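Local coordinates for HpcH/HpaI aldolase/citrate lyase family protein (Burkholderia cenocepacia, PDB 4MF4) that belongs to the HpcH/HpaI aldolase/citrate lyase family, folds as a closed barrel of eight parallel strands, and assembles with further copies of itself, at residues E80-V85 and A160-V165; R95-D98 and T103-F106; T122-P127 and R134-M139. One frame throughout, in Å; residues are numbered along the deposited sequence.

How the interactions relate
The three contacts show how a parallel barrel is built from inside, outside and periphery. From the N terminus, strand 80-84 opens interaction 1, which closes only at strand 160-165, two places along the barrel, so the contact spans the interior. Interactions 2 and 3 are both nested within that long loop, one after the other. Interaction 2 closes the short turn between helix 90-98 and strand 103-106, the strand lying between the two of interaction 1 and hydrogen-bonded to both. Interaction 3 then closes an excursion after helix 112-121, and its Arg134 and Thr122 reach back to Leu97. Interactions 2 and 3 both touch a second subunit.

Interaction 1. Residues E80-V85 and A160-V165. With EDO (1,2-ethanediol), chain G.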
loop_
_atom_site.group_PDB
_atom_site.type_symbol
_atom_site.label_atom_id
_atom_site.label_comp_id
_atom_site.label_asym_id
_atom_site.label_seq_id
_atom_site.Cartn_x
_atom_site.Cartn_y
_atom_site.Cartn_z
ATOM N N GLU A 80 -6.369 11.177 -23.119
ATOM C CA GLU A 80 -7.489 11.447 -22.250
ATOM C C GLU A 80 -7.793 10.147 -21.506
ATOM O O GLU A 80 -8.031 9.140 -22.122
ATOM C CB GLU A 80 -8.690 11.874 -23.097
ATOM C CG GLU A 80 -8.587 13.294 -23.649
ATOM C CD GLU A 80 -9.188 14.344 -22.703
ATOM O OE1 GLU A 80 -9.745 13.950 -21.654
ATOM O OE2 GLU A 80 -9.175 15.553 -23.059
ATOM N N PRO A 81 -7.774 10.162 -20.174
ATOM C CA PRO A 81 -8.215 8.976 -19.439
ATOM C C PRO A 81 -9.731 8.702 -19.528
ATOM O O PRO A 81 -10.594 9.633 -19.557
ATOM C CB PRO A 81 -7.835 9.278 -17.971
ATOM C CG PRO A 81 -7.455 10.699 -17.932
ATOM C CD PRO A 81 -7.531 11.312 -19.293
ATOM N N VAL A 82 -10.042 7.420 -19.590
ATOM C CA VAL A 82 -11.409 6.925 -19.506
ATOM C C VAL A 82 -11.412 5.931 -18.338
ATOM O O VAL A 82 -10.435 5.150 -18.172
ATOM C CB VAL A 82 -11.754 6.198 -20.829
ATOM C CG1 VAL A 82 -13.112 5.522 -20.751
ATOM C CG2 VAL A 82 -11.703 7.176 -22.020
ATOM N N VAL A 83 -12.468 5.951 -17.523
ATOM C CA VAL A 83 -12.616 4.949 -16.454
ATOM C C VAL A 83 -13.796 4.044 -16.734
ATOM O O VAL A 83 -14.921 4.534 -16.944
ATOM C CB VAL A 83 -12.737 5.611 -15.039
ATOM C CG1 VAL A 83 -13.093 4.582 -13.973
ATOM C CG2 VAL A 83 -11.442 6.293 -14.655
ATOM N N ARG A 84 -13.578 2.724 -16.791
ATOM C CA ARG A 84 -14.750 1.813 -16.814
ATOM C C ARG A 84 -15.122 1.399 -15.393
ATOM O O ARG A 84 -14.341 0.673 -14.752
ATOM C CB ARG A 84 -14.533 0.560 -17.650
ATOM C CG ARG A 84 -15.724 -0.413 -17.499
ATOM C CD ARG A 84 -15.811 -1.414 -18.618
ATOM N NE ARG A 84 -14.798 -2.450 -18.481
ATOM C CZ ARG A 84 -14.691 -3.531 -19.253
ATOM N NH1 ARG A 84 -15.508 -3.744 -20.300
ATOM N NH2 ARG A 84 -13.728 -4.397 -19.005
ATOM N N VAL A 85 -16.302 1.843 -14.912
ATOM C CA VAL A 85 -16.718 1.542 -13.550
ATOM C C VAL A 85 -17.179 0.086 -13.462
ATOM O O VAL A 85 -17.477 -0.536 -14.491
ATOM C CB VAL A 85 -17.791 2.513 -12.992
ATOM C CG1 VAL A 85 -17.252 3.932 -12.974
ATOM C CG2 VAL A 85 -19.112 2.418 -13.751
ATOM N N ALA A 160 -18.346 13.048 -20.076
ATOM C CA ALA A 160 -18.797 12.194 -21.162
ATOM C C ALA A 160 -19.172 10.792 -20.705
ATOM O O ALA A 160 -18.546 10.236 -19.818
ATOM C CB ALA A 160 -17.733 12.126 -22.233
ATOM N N VAL A 161 -20.226 10.247 -21.311
ATOM C CA VAL A 161 -20.747 8.941 -20.947
ATOM C C VAL A 161 -20.660 8.005 -22.161
ATOM O O VAL A 161 -21.168 8.294 -23.244
ATOM C CB VAL A 161 -22.188 9.026 -20.432
ATOM C CG1 VAL A 161 -22.805 7.640 -20.222
ATOM C CG2 VAL A 161 -22.276 9.873 -19.168
ATOM N N ILE A 162 -20.009 6.877 -21.938
ATOM C CA ILE A 162 -19.898 5.769 -22.888
ATOM C C ILE A 162 -20.670 4.570 -22.307
ATOM O O ILE A 162 -20.420 4.135 -21.149
ATOM C CB ILE A 162 -18.436 5.327 -23.095
ATOM C CG1 ILE A 162 -17.555 6.511 -23.483
ATOM C CG2 ILE A 162 -18.369 4.242 -24.170
ATOM C CD1 ILE A 162 -16.068 6.223 -23.551
ATOM N N VAL A 163 -21.615 4.047 -23.095
ATOM C CA VAL A 163 -22.423 2.888 -22.674
ATOM C C VAL A 163 -21.981 1.637 -23.442
ATOM O O VAL A 163 -21.894 1.643 -24.671
ATOM C CB VAL A 163 -23.926 3.134 -22.829
ATOM C CG1 VAL A 163 -24.336 4.262 -21.895
ATOM C CG2 VAL A 163 -24.351 3.477 -24.251
ATOM N N GLN A 164 -21.687 0.581 -22.709
ATOM C CA GLN A 164 -21.272 -0.626 -23.339
ATOM C C GLN A 164 -22.519 -1.447 -23.669
ATOM O O GLN A 164 -23.334 -1.721 -22.793
ATOM C CB GLN A 164 -20.282 -1.364 -22.433
ATOM C CG GLN A 164 -19.605 -2.510 -23.117
ATOM C CD GLN A 164 -18.342 -3.029 -22.368
ATOM O OE1 GLN A 164 -17.939 -2.511 -21.323
ATOM N NE2 GLN A 164 -17.767 -4.083 -22.896
ATOM N N VAL A 165 -22.682 -1.808 -24.940
ATOM C CA VAL A 165 -23.854 -2.564 -25.375
ATOM C C VAL A 165 -23.375 -3.993 -25.609
ATOM O O VAL A 165 -22.612 -4.266 -26.520
ATOM C CB VAL A 165 -24.478 -1.961 -26.634
ATOM C CG1 VAL A 165 -25.740 -2.722 -27.017
ATOM C CG2 VAL A 165 -24.813 -0.499 -26.411
HETATM C C1 EDO G . -13.079 -4.828 -22.886
HETATM O O1 EDO G . -14.239 -5.187 -23.663
HETATM C C2 EDO G . -12.444 -6.012 -22.166
HETATM O O2 EDO G . -13.235 -6.348 -21.011
#
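Arg84 and Gln164 meet through a single side-chain hydrogen bond, the polar half of a contact whose backbones stay well apart: Arg84 CA and Ile162 CA, the nearest pair, are separated by 8.9 Å. Arg84 NH1 donates to Gln164 OE1 over 2.9 Å. The donor lies in the carbonyl plane, on a lone pair of OE1, and guanidinium and amide are nearly coplanar, 7° apart, so the two flat groups meet edge to edge. Gln164 reaches inward with CG anti to its backbone N (chi1 -170°) and an extended chain beyond, whereas the arginine bends at chi3 (75°) to turn its guanidinium toward the amide.

A second in-plane bond comes from a 1,2-ethanediol molecule, probably from the crystallisation liquor: Arg84 NH2 donates to its O2 at 2.8 Å. Arg84 NE, in turn, forms a salt bridge with Asp54. In the crystal all three nitrogens are engaged, which restricts rotation of the guanidinium; Gln164 and Asp54 are protein partners in this.

The apolar half is slighter. Val82 CG1 approaches Ile162 CD1 at 4.1 Å, the side chains crossing at about a right angle, and Thr103 of the intervening strand touches both residues.

Contacts between strands two apart in the sheet are those of side chains pointing into the interior of a TIM barrel. Here the hydrophobic pair lies about midway along the strands and the polar pair nearer their C-terminal ends, the end at which TIM-barrel enzymes carry their active sites.

Interaction 2. Residues R95-D98 and T103-F106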
loop_
_atom_site.group_PDB
_atom_site.type_symbol
_atom_site.label_atom_id
_atom_site.label_comp_id
_atom_site.label_asym_id
_atom_site.label_seq_id
_atom_site.Cartn_x
_atom_site.Cartn_y
_atom_site.Cartn_z
ATOM N N ARG A 95 -17.280 7.954 -6.683
ATOM C CA ARG A 95 -15.820 7.752 -6.493
ATOM C C ARG A 95 -15.007 8.119 -7.768
ATOM O O ARG A 95 -14.012 8.833 -7.711
ATOM C CB ARG A 95 -15.505 6.323 -6.077
ATOM C CG ARG A 95 -15.858 5.936 -4.640
ATOM C CD ARG A 95 -15.124 6.718 -3.595
ATOM N NE ARG A 95 -15.347 6.163 -2.243
ATOM C CZ ARG A 95 -14.747 5.092 -1.730
ATOM N NH1 ARG A 95 -13.899 4.347 -2.454
ATOM N NH2 ARG A 95 -15.020 4.729 -0.481
ATOM N N ALA A 96 -15.445 7.636 -8.916
ATOM C CA ALA A 96 -14.690 7.877 -10.150
ATOM C C ALA A 96 -14.738 9.364 -10.545
ATOM O O ALA A 96 -13.723 9.953 -10.852
ATOM C CB ALA A 96 -15.232 7.020 -11.265
ATOM N N LEU A 97 -15.904 9.975 -10.481
ATOM C CA LEU A 97 -16.020 11.402 -10.801
ATOM C C LEU A 97 -15.279 12.271 -9.798
ATOM O O LEU A 97 -14.559 13.220 -10.186
ATOM C CB LEU A 97 -17.490 11.845 -10.860
ATOM C CG LEU A 97 -18.309 11.273 -12.033
ATOM C CD1 LEU A 97 -19.715 11.791 -11.892
ATOM C CD2 LEU A 97 -17.760 11.587 -13.404
ATOM N N ASP A 98 -15.426 11.979 -8.508
ATOM C CA ASP A 98 -14.674 12.765 -7.537
ATOM C C ASP A 98 -13.129 12.714 -7.722
ATOM O O ASP A 98 -12.441 13.691 -7.456
ATOM C CB ASP A 98 -15.058 12.353 -6.119
ATOM C CG ASP A 98 -16.462 12.844 -5.713
ATOM O OD1 ASP A 98 -17.096 13.707 -6.376
ATOM O OD2 ASP A 98 -16.914 12.376 -4.652
ATOM N N THR A 103 -14.498 11.070 -18.279
ATOM C CA THR A 103 -15.138 10.194 -19.247
ATOM C C THR A 103 -15.303 8.824 -18.578
ATOM O O THR A 103 -14.332 8.220 -18.097
ATOM C CB THR A 103 -14.337 10.079 -20.558
ATOM O OG1 THR A 103 -14.105 11.378 -21.136
ATOM C CG2 THR A 103 -15.062 9.191 -21.538
ATOM N N LEU A 104 -16.537 8.356 -18.513
ATOM C CA LEU A 104 -16.867 7.114 -17.838
ATOM C C LEU A 104 -17.478 6.130 -18.807
ATOM O O LEU A 104 -18.299 6.528 -19.681
ATOM C CB LEU A 104 -17.882 7.388 -16.756
ATOM C CG LEU A 104 -17.444 8.150 -15.534
ATOM C CD1 LEU A 104 -18.543 8.052 -14.475
ATOM C CD2 LEU A 104 -16.112 7.649 -15.033
ATOM N N MET A 105 -17.075 4.868 -18.685
ATOM C CA MET A 105 -17.686 3.791 -19.430
ATOM C C MET A 105 -18.523 2.935 -18.466
ATOM O O MET A 105 -18.030 2.493 -17.425
ATOM C CB MET A 105 -16.641 2.911 -20.123
ATOM C CG MET A 105 -17.293 1.859 -21.023
ATOM S SD MET A 105 -16.128 0.798 -21.875
ATOM C CE MET A 105 -15.010 1.975 -22.599
ATOM N N PHE A 106 -19.785 2.692 -18.829
ATOM C CA PHE A 106 -20.692 1.829 -18.045
ATOM C C PHE A 106 -20.884 0.465 -18.739
ATOM O O PHE A 106 -21.276 0.392 -19.932
ATOM C CB PHE A 106 -22.044 2.528 -17.906
ATOM C CG PHE A 106 -22.006 3.724 -17.044
ATOM C CD1 PHE A 106 -21.579 4.943 -17.543
ATOM C CD2 PHE A 106 -22.354 3.623 -15.704
ATOM C CE1 PHE A 106 -21.560 6.069 -16.734
ATOM C CE2 PHE A 106 -22.320 4.727 -14.891
ATOM C CZ PHE A 106 -21.913 5.964 -15.415
#
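Leu104 packs against Ala96 and Leu97 in a purely apolar helix-to-strand contact on the outside of the barrel, within the beta-alpha-beta unit of strand 80-84, helix 90-98 and strand 103-106. No hydrogen bond crosses between the segments, and the backbones are held apart by side chains, with Ala96 CA 8.0 Å from Leu104 CA.

The forked end of Leu104 divides the work. Its CD2 methyl meets Ala96 CB at 3.9 Å, while its CD1 methyl faces the other helical residue, 3.8 Å from Leu97 CD2. Thus one strand side chain touches two consecutive residues of the helix, one methyl for each. The two helical partners approach differently. Ala96 points its CB directly toward the strand, and its short side chain probably allows Leu104 to approach the helix closely. Leu97 starts off to one side, and with CG opposite the carbonyl carbon (chi1 -68°) it sends CD2 back toward the strand, so that the two leucines cross at a slant. All three residues are buried, and only methyl and methine groups face one another, as befits the hydrophobic layer between the sheet and its surrounding helices.

The polar residues flanking the pair on the helix serve other partners. Arg95 forms a salt bridge with Asp61 of the second subunit, and Asp98 is hydrogen-bonded through OD2 to His57 of that subunit. The same helix therefore presents an apolar face to the barrel and charged groups to a neighbouring chain. Leu104 also touches Val83 of strand 80-84 in the barrel wall and Val93 earlier in helix 90-98, while its backbone pairs with Ala160 and Ile162 of strand 160-165.

Interaction 3. Residues T122-P127 and R134-M139; sequences TRFPSP and RGVAGM
Arg134 is the first residue of its segment to touch Phe124, and it makes the broadest contact between the two segments. Its backbone N donates to Arg123 O at 2.9 Å, which brings the two segments together next to Phe124. With CG anti to the backbone N (chi1 -168°) and the chain extended as far as NE, the arginine then lies along the phenylalanine ring. Arg134 CD sits over one face in a CH-pi contact, 3.8 Å from the Phe124 ring centroid. The guanidinium continues over the rim nearly parallel to the ring, 12° between the planes, with Phe124 CZ 3.7 Å from Arg134 CZ.

At its far end, Arg134 NH1 donates to a water at 3.0 Å, and this water, in the guanidinium plane, donates in turn to Thr122 O. Arg134 NH2 is hydrogen-bonded to Tyr151. The carbonyl of Arg134 meets the ring too, its O lying 3.4 Å from Phe124 CD1.

Gly135 follows with its carbonyl O at the ring's edge, in plane, 3.5 Å from Phe124 CE1. Val136 adds an apolar touch, its CG2 lying 4.1 Å from Phe124 CD1, while its backbone N bonds to Asp192 of a second subunit. Leu152 of helix 151-154 touches both Phe124 and Val136.

The chemistry is thus mixed: one direct backbone bond and one water bridge join these irregular segments, and the aromatic ring packs against Arg134, Gly135 and Val136. Stacking against the ring helps orient the guanidinium plane while its nitrogens make hydrogen bonds, so a buried arginine is packed on one face and still bonded to a water and to Tyr151.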
loop_
_atom_site.group_PDB
_atom_site.type_symbol
_atom_site.label_atom_id
_atom_site.label_comp_id
_atom_site.label_asym_id
_atom_site.label_seq_id
_atom_site.Cartn_x
_atom_site.Cartn_y
_atom_site.Cartn_z
ATOM N N THR A 122 -24.181 10.928 -13.436
ATOM C CA THR A 122 -23.043 11.815 -13.744
ATOM C C THR A 122 -23.312 13.315 -13.766
ATOM O O THR A 122 -22.362 14.101 -13.960
ATOM C CB THR A 122 -22.366 11.449 -15.096
ATOM O OG1 THR A 122 -23.164 11.906 -16.203
ATOM C CG2 THR A 122 -22.116 9.979 -15.176
ATOM N N ARG A 123 -24.566 13.716 -13.504
ATOM C CA ARG A 123 -24.977 15.112 -13.623
ATOM C C ARG A 123 -25.392 15.718 -12.266
ATOM O O ARG A 123 -26.175 15.152 -11.546
ATOM C CB ARG A 123 -26.156 15.252 -14.590
ATOM C CG ARG A 123 -25.874 14.879 -16.059
ATOM C CD ARG A 123 -24.627 15.560 -16.588
ATOM N NE ARG A 123 -24.541 15.628 -18.043
ATOM C CZ ARG A 123 -23.874 14.780 -18.830
ATOM N NH1 ARG A 123 -23.226 13.723 -18.357
ATOM N NH2 ARG A 123 -23.853 15.000 -20.142
ATOM N N PHE A 124 -24.818 16.868 -11.942
ATOM C CA PHE A 124 -25.366 17.737 -10.926
ATOM C C PHE A 124 -26.767 18.223 -11.325
ATOM O O PHE A 124 -26.982 18.594 -12.477
ATOM C CB PHE A 124 -24.475 18.941 -10.768
ATOM C CG PHE A 124 -23.141 18.638 -10.143
ATOM C CD1 PHE A 124 -23.053 17.862 -9.016
ATOM C CD2 PHE A 124 -21.981 19.193 -10.678
ATOM C CE1 PHE A 124 -21.821 17.628 -8.422
ATOM C CE2 PHE A 124 -20.762 18.967 -10.103
ATOM C CZ PHE A 124 -20.669 18.167 -8.980
ATOM N N PRO A 125 -27.717 18.236 -10.378
ATOM C CA PRO A 125 -29.035 18.785 -10.749
ATOM C C PRO A 125 -28.930 20.244 -11.253
ATOM O O PRO A 125 -28.327 21.089 -10.603
ATOM C CB PRO A 125 -29.853 18.698 -9.458
ATOM C CG PRO A 125 -29.026 17.997 -8.455
ATOM C CD PRO A 125 -27.625 17.852 -8.964
ATOM N N SER A 126 -29.503 20.522 -12.407
ATOM C CA SER A 126 -29.352 21.817 -13.034
ATOM C C SER A 126 -30.449 22.011 -14.080
ATOM O O SER A 126 -31.195 21.070 -14.383
ATOM C CB SER A 126 -28.000 21.813 -13.697
ATOM O OG SER A 126 -27.963 20.767 -14.652
ATOM N N PRO A 127 -30.548 23.210 -14.664
ATOM C CA PRO A 127 -31.611 23.405 -15.668
ATOM C C PRO A 127 -31.574 22.428 -16.850
ATOM O O PRO A 127 -32.607 22.036 -17.357
ATOM C CB PRO A 127 -31.366 24.834 -16.158
ATOM C CG PRO A 127 -30.734 25.539 -14.993
ATOM C CD PRO A 127 -29.938 24.491 -14.240
ATOM N N ARG A 134 -25.932 13.432 -9.284
ATOM C CA ARG A 134 -24.581 13.589 -8.768
ATOM C C ARG A 134 -24.517 14.417 -7.450
ATOM O O ARG A 134 -24.991 15.541 -7.376
ATOM C CB ARG A 134 -23.649 14.199 -9.806
ATOM C CG ARG A 134 -22.191 14.102 -9.384
ATOM C CD ARG A 134 -21.236 14.738 -10.366
ATOM N NE ARG A 134 -19.909 14.712 -9.738
ATOM C CZ ARG A 134 -18.800 15.233 -10.239
ATOM N NH1 ARG A 134 -18.781 15.771 -11.461
ATOM N NH2 ARG A 134 -17.676 15.127 -9.514
ATOM N N GLY A 135 -23.863 13.836 -6.445
ATOM C CA GLY A 135 -23.697 14.445 -5.116
ATOM C C GLY A 135 -22.611 15.485 -5.114
ATOM O O GLY A 135 -21.581 15.323 -5.772
ATOM N N VAL A 136 -22.856 16.567 -4.375
ATOM C CA VAL A 136 -22.029 17.744 -4.367
ATOM C C VAL A 136 -20.980 17.651 -3.249
ATOM O O VAL A 136 -21.318 17.479 -2.080
ATOM C CB VAL A 136 -22.928 18.990 -4.137
ATOM C CG1 VAL A 136 -22.105 20.242 -4.042
ATOM C CG2 VAL A 136 -23.982 19.110 -5.245
ATOM N N ALA A 137 -19.711 17.779 -3.582
ATOM C CA ALA A 137 -18.701 17.974 -2.557
ATOM C C ALA A 137 -17.576 18.806 -3.187
ATOM O O ALA A 137 -16.970 18.394 -4.196
ATOM C CB ALA A 137 -18.199 16.647 -2.024
ATOM N N GLY A 138 -17.356 19.989 -2.618
ATOM C CA GLY A 138 -16.477 20.981 -3.209
ATOM C C GLY A 138 -15.002 20.732 -3.050
ATOM O O GLY A 138 -14.225 21.344 -3.783
ATOM N N MET A 139 -14.601 19.846 -2.127
ATOM C CA MET A 139 -13.191 19.655 -1.758
ATOM C C MET A 139 -12.483 18.475 -2.422
ATOM O O MET A 139 -11.337 18.150 -2.075
ATOM C CB MET A 139 -13.057 19.509 -0.226
ATOM C CG MET A 139 -13.446 18.154 0.376
ATOM S SD MET A 139 -15.228 17.722 0.273
ATOM C CE MET A 139 -15.802 18.574 1.754
HETATM O O HOH W 1 -20.943 16.430 -13.381
#